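Local coordinates for protein digeranylgeranylglycerophospholipid reductase (Sulfolobus acidocaldarius, PDB 3ATR) that reduces the double bonds of the geranylgeranyl chains of archaeal membrane lipids, using one bound FAD per subunit, to give saturated archaeols, at residues 295-300 against 346-351. Residues are numbered along the deposited sequence; the frame is centred on the assembly and turned at random. Where two conformers were deposited one is given.
With PPV (pyrophosphate), chain D; FDA (dihydroflavine-adenine dinucleotide), chain B.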
ATOM      1  N   ASN A 295      -0.729   2.133  -3.041  1.00 17.89           N
ATOM      2  CA  ASN A 295      -0.812   2.907  -4.259  1.00 18.36           C
ATOM      3  C   ASN A 295      -0.485   2.007  -5.469  1.00 18.41           C
ATOM      4  O   ASN A 295       0.604   1.390  -5.496  1.00 18.24           O
ATOM      5  CB  ASN A 295       0.264   4.013  -4.183  1.00 19.22           C
ATOM      6  CG  ASN A 295       0.140   4.976  -5.310  1.00 21.41           C
ATOM      7  OD1 ASN A 295       0.352   4.614  -6.493  1.00 21.36           O
ATOM      8  ND2 ASN A 295      -0.274   6.196  -4.992  1.00 21.05           N
ATOM      9  N   PRO A 296      -1.408   1.906  -6.462  1.00 18.21           N
ATOM     10  CA  PRO A 296      -1.189   0.938  -7.533  1.00 19.51           C
ATOM     11  C   PRO A 296      -0.067   1.358  -8.501  1.00 19.62           C
ATOM     12  O   PRO A 296       0.455   0.507  -9.222  1.00 20.96           O
ATOM     13  CB  PRO A 296      -2.545   0.932  -8.278  1.00 18.84           C
ATOM     14  CG  PRO A 296      -3.552   1.327  -7.237  1.00 18.44           C
ATOM     15  CD  PRO A 296      -2.792   2.435  -6.491  1.00 18.46           C
ATOM     16  N   VAL A 297       0.256   2.629  -8.532  1.00 20.62           N
ATOM     17  CA  VAL A 297       1.310   3.086  -9.481  1.00 22.98           C
ATOM     18  C   VAL A 297       2.708   2.900  -8.906  1.00 25.54           C
ATOM     19  O   VAL A 297       3.548   2.190  -9.510  1.00 26.53           O
ATOM     20  CB  VAL A 297       1.058   4.485  -9.971  1.00 23.48           C
ATOM     21  CG1 VAL A 297       2.340   5.078 -10.716  1.00 26.82           C
ATOM     22  CG2 VAL A 297      -0.122   4.412 -10.952  1.00 22.73           C
ATOM     23  N   HIS A 298       2.938   3.467  -7.716  1.00 25.18           N
ATOM     24  CA  HIS A 298       4.286   3.418  -7.142  1.00 25.32           C
ATOM     25  C   HIS A 298       4.506   2.378  -6.007  1.00 24.56           C
ATOM     26  O   HIS A 298       5.624   2.246  -5.509  1.00 24.41           O
ATOM     27  CB  HIS A 298       4.769   4.816  -6.729  1.00 24.85           C
ATOM     28  CG  HIS A 298       3.935   5.503  -5.690  1.00 25.77           C
ATOM     29  ND1 HIS A 298       3.615   4.920  -4.475  1.00 22.60           N
ATOM     30  CD2 HIS A 298       3.382   6.745  -5.665  1.00 25.72           C
ATOM     31  CE1 HIS A 298       2.931   5.777  -3.738  1.00 25.49           C
ATOM     32  NE2 HIS A 298       2.769   6.895  -4.440  1.00 29.26           N
ATOM     33  N   GLY A 299       3.459   1.677  -5.580  1.00 21.78           N
ATOM     34  CA  GLY A 299       3.621   0.567  -4.668  1.00 20.99           C
ATOM     35  C   GLY A 299       3.798   1.027  -3.213  1.00 19.86           C
ATOM     36  O   GLY A 299       4.062   0.222  -2.363  1.00 19.87           O
ATOM     37  N   GLY A 300       3.677   2.326  -2.954  1.00 20.01           N
ATOM     38  CA  GLY A 300       3.747   2.874  -1.585  1.00 19.05           C
ATOM     39  C   GLY A 300       2.493   2.503  -0.804  1.00 17.36           C
ATOM     40  O   GLY A 300       1.373   2.849  -1.196  1.00 17.58           O
ATOM     41  N   ALA A 346      -8.364   3.753  -6.972  1.00 17.97           N
ATOM     42  CA  ALA A 346      -9.126   3.154  -8.069  1.00 18.35           C
ATOM     43  C   ALA A 346      -8.717   3.795  -9.411  1.00 19.48           C
ATOM     44  O   ALA A 346      -8.442   3.105 -10.403  1.00 18.84           O
ATOM     45  CB  ALA A 346     -10.639   3.335  -7.841  1.00 19.01           C
ATOM     46  N   SER A 347      -8.594   5.113  -9.403  1.00 19.37           N
ATOM     47  CA  SER A 347      -8.128   5.833 -10.622  1.00 21.06           C
ATOM     48  C   SER A 347      -6.715   5.392 -11.022  1.00 21.03           C
ATOM     49  O   SER A 347      -6.422   5.178 -12.198  1.00 20.65           O
ATOM     50  CB  SER A 347      -8.216   7.342 -10.337  1.00 21.27           C
ATOM     51  OG  SER A 347      -7.588   8.057 -11.368  1.00 31.07           O
ATOM     52  N   LEU A 348      -5.824   5.244 -10.032  1.00 19.95           N
ATOM     53  CA  LEU A 348      -4.456   4.814 -10.271  1.00 20.08           C
ATOM     54  C   LEU A 348      -4.307   3.355 -10.739  1.00 19.75           C
ATOM     55  O   LEU A 348      -3.325   3.024 -11.425  1.00 19.47           O
ATOM     56  CB  LEU A 348      -3.603   5.080  -9.022  1.00 20.49           C
ATOM     57  CG  LEU A 348      -3.350   6.574  -8.763  1.00 20.54           C
ATOM     58  CD1 LEU A 348      -2.493   6.790  -7.520  1.00 22.47           C
ATOM     59  CD2 LEU A 348      -2.704   7.313  -9.974  1.00 21.53           C
ATOM     60  N   ASP A 349      -5.256   2.500 -10.346  1.00 18.10           N
ATOM     61  CA  ASP A 349      -5.363   1.116 -10.820  1.00 19.46           C
ATOM     62  C   ASP A 349      -5.543   1.114 -12.342  1.00 20.61           C
ATOM     63  O   ASP A 349      -4.858   0.351 -13.063  1.00 21.15           O
ATOM     64  CB  ASP A 349      -6.537   0.414 -10.072  1.00 18.65           C
ATOM     65  CG  ASP A 349      -6.526  -1.122 -10.208  1.00 21.79           C
ATOM     66  OD1 ASP A 349      -5.691  -1.669 -10.944  1.00 24.76           O
ATOM     67  OD2 ASP A 349      -7.354  -1.798  -9.546  1.00 22.03           O
ATOM     68  N   ILE A 350      -6.412   2.004 -12.835  1.00 19.78           N
ATOM     69  CA  ILE A 350      -6.543   2.171 -14.280  0.70 21.16           C
ATOM     70  C   ILE A 350      -5.266   2.731 -14.867  1.00 20.09           C
ATOM     71  O   ILE A 350      -4.736   2.178 -15.846  1.00 20.72           O
ATOM     72  CB  ILE A 350      -7.789   3.014 -14.649  0.70 21.31           C
ATOM     73  CG1 ILE A 350      -9.020   2.133 -14.382  0.70 23.54           C
ATOM     74  CG2 ILE A 350      -7.675   3.549 -16.120  0.70 22.81           C
ATOM     75  CD1 ILE A 350     -10.364   2.696 -14.833  0.70 24.97           C
ATOM     76  N   PHE A 351      -4.708   3.767 -14.247  1.00 20.53           N
ATOM     77  CA  PHE A 351      -3.502   4.333 -14.824  1.00 21.07           C
ATOM     78  C   PHE A 351      -2.346   3.313 -14.898  1.00 20.95           C
ATOM     79  O   PHE A 351      -1.621   3.276 -15.890  1.00 20.77           O
ATOM     80  CB  PHE A 351      -3.082   5.588 -14.091  1.00 20.85           C
ATOM     81  CG  PHE A 351      -2.026   6.405 -14.784  1.00 25.01           C
ATOM     82  CD1 PHE A 351      -2.142   6.733 -16.128  1.00 27.45           C
ATOM     83  CD2 PHE A 351      -0.976   6.945 -14.041  1.00 31.26           C
ATOM     84  CE1 PHE A 351      -1.181   7.511 -16.746  1.00 30.38           C
ATOM     85  CE2 PHE A 351      -0.003   7.754 -14.660  1.00 35.68           C
ATOM     86  CZ  PHE A 351      -0.113   8.025 -16.010  1.00 33.69           C
TER
HETATM   87  O11 PPV D 511       0.868   8.787  -3.797  0.70 59.23           O
HETATM   88  P1  PPV D 511       0.754   8.750  -2.296  0.70 60.11           P
HETATM   89  O21 PPV D 511      -0.071   9.858  -1.696  0.70 60.21           O
HETATM   90  O31 PPV D 511       0.538   7.399  -1.662  0.70 59.12           O
HETATM   91  OPP PPV D 511       2.242   9.062  -1.788  0.70 60.86           O
HETATM   92  P2  PPV D 511       2.947  10.486  -2.013  0.70 62.33           P
HETATM   93  O12 PPV D 511       2.203  11.434  -1.087  0.70 61.51           O
HETATM   94  O22 PPV D 511       4.357  10.156  -1.597  0.70 62.25           O
HETATM   95  O32 PPV D 511       2.787  10.782  -3.487  0.70 62.51           O
HETATM   96  PA  FDA B 501       2.693  -5.613   7.440  1.00 16.44           P
HETATM   97  O1A FDA B 501       3.014  -6.790   6.561  1.00 16.17           O
HETATM   98  O2A FDA B 501       3.783  -4.606   7.704  1.00 16.40           O
HETATM   99  O5B FDA B 501       2.308  -6.099   8.897  1.00 15.08           O
HETATM  100  C5B FDA B 501       1.405  -7.249   9.071  1.00 16.57           C
HETATM  101  C4B FDA B 501       1.695  -7.874  10.433  1.00 15.88           C
HETATM  102  O4B FDA B 501       0.756  -8.922  10.690  1.00 17.41           O
HETATM  103  C3B FDA B 501       3.085  -8.505  10.510  1.00 18.77           C
HETATM  104  O3B FDA B 501       3.860  -7.829  11.521  1.00 18.74           O
HETATM  105  C2B FDA B 501       2.807  -9.972  10.804  1.00 18.96           C
HETATM  106  O2B FDA B 501       3.687 -10.576  11.746  1.00 19.41           O
HETATM  107  C1B FDA B 501       1.417  -9.970  11.416  1.00 18.33           C
HETATM  108  N9A FDA B 501       0.591 -11.161  11.147  1.00 17.28           N
HETATM  109  C8A FDA B 501       0.234 -11.662   9.931  1.00 20.59           C
HETATM  110  N7A FDA B 501      -0.646 -12.685  10.132  1.00 22.23           N
HETATM  111  C5A FDA B 501      -0.879 -12.750  11.485  1.00 20.52           C
HETATM  112  C6A FDA B 501      -1.665 -13.568  12.283  1.00 22.00           C
HETATM  113  N6A FDA B 501      -2.424 -14.565  11.730  1.00 22.63           N
HETATM  114  N1A FDA B 501      -1.633 -13.375  13.638  1.00 20.56           N
HETATM  115  C2A FDA B 501      -0.878 -12.402  14.231  1.00 20.91           C
HETATM  116  N3A FDA B 501      -0.107 -11.586  13.447  1.00 20.35           N
HETATM  117  C4A FDA B 501      -0.095 -11.782  12.103  1.00 18.86           C
HETATM  118  N1  FDA B 501       5.510   1.203   0.979  1.00 14.93           N
HETATM  119  C2  FDA B 501       5.978   2.416   1.299  1.00 17.74           C
HETATM  120  O2  FDA B 501       5.174   3.169   1.877  1.00 16.22           O
HETATM  121  N3  FDA B 501       7.266   2.818   0.999  1.00 16.44           N
HETATM  122  C4  FDA B 501       8.148   2.008   0.381  1.00 16.38           C
HETATM  123  O4  FDA B 501       9.298   2.388   0.124  1.00 19.28           O
HETATM  124  C4X FDA B 501       7.716   0.673  -0.033  1.00 16.66           C
HETATM  125  N5  FDA B 501       8.542  -0.181  -0.694  1.00 15.82           N
HETATM  126  C5X FDA B 501       8.236  -1.508  -0.605  1.00 16.38           C
HETATM  127  C6  FDA B 501       9.239  -2.419  -0.965  1.00 15.71           C
HETATM  128  C7  FDA B 501       8.999  -3.801  -0.863  1.00 14.38           C
HETATM  129  C7M FDA B 501      10.146  -4.775  -1.193  1.00 15.15           C
HETATM  130  C8  FDA B 501       7.757  -4.226  -0.460  1.00 12.99           C
HETATM  131  C8M FDA B 501       7.457  -5.724  -0.308  1.00 14.27           C
HETATM  132  C9  FDA B 501       6.704  -3.325  -0.106  1.00 13.19           C
HETATM  133  C9A FDA B 501       6.957  -1.927  -0.174  1.00 16.46           C
HETATM  134  N10 FDA B 501       5.923  -0.974   0.147  1.00 15.91           N
HETATM  135  C10 FDA B 501       6.335   0.318   0.363  1.00 16.03           C
HETATM  136  C1' FDA B 501       4.680  -1.449   0.804  1.00 16.96           C
HETATM  137  C2' FDA B 501       4.683  -1.405   2.351  1.00 14.22           C
HETATM  138  O2' FDA B 501       5.847  -2.053   2.866  1.00 16.33           O
HETATM  139  C3' FDA B 501       3.433  -2.123   2.871  1.00 13.55           C
HETATM  140  O3' FDA B 501       2.328  -1.688   2.055  1.00 15.20           O
HETATM  141  C4' FDA B 501       3.087  -1.816   4.322  1.00 12.18           C
HETATM  142  O4' FDA B 501       4.248  -2.036   5.139  1.00 15.24           O
HETATM  143  C5' FDA B 501       1.991  -2.804   4.757  1.00 14.89           C
HETATM  144  O5' FDA B 501       1.662  -2.525   6.135  1.00 15.58           O
HETATM  145  P   FDA B 501       0.701  -3.543   6.895  1.00 15.49           P
HETATM  146  O1P FDA B 501       0.636  -3.097   8.352  1.00 17.21           O
HETATM  147  O2P FDA B 501      -0.558  -3.653   6.074  1.00 15.52           O
HETATM  148  O3P FDA B 501       1.385  -5.019   6.736  1.00 15.64           O
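The loop that carries His298 into the phospholipid-binding pocket, beside the flavin, packs residues 295-297 against helix 332-355, where Leu348 meets Asn295, Pro296 and Val297. CD1 of Leu348 comes up to the amide of Asn295, 3.4 Å from ND2, while its CB packs 3.7 Å from CD of Pro296, the two side chains crossing at about a right angle. CG2 of Val297 lies 4.0 Å from Leu348 CD2 and also approaches the ring of Phe351. No hydrogen bond joins residues 295-300 to 346-351; most polar contacts lie within the loop. With CG anti to its backbone N (chi1 -172°), Asn295 folds back over its own turn, and OD1 accepts from Val297 N at 2.8 Å, closing an Asx turn. His298 N lies 3.1 Å from the same Asn295 OD1, and the two bonds make an Asx motif. The amide also covers one face of the imidazole, Asn295 CG standing 3.3 Å above its plane. Gly300 N donates to ND1 in that plane, and His298 NE2 donates to pyrophosphate O11 at 2.8 Å; ND2 of Asn295 reaches Tyr341 OH, earlier on the helix. Replacing Asn295 with an alanine would probably leave two loop amides without their acceptor, Tyr341 OH without its amide partner and one imidazole face uncovered. Apolar packing, with one bond to Tyr341, thus seats the loop, while a second-shell amide and a backbone N-H position the histidine toward the anion.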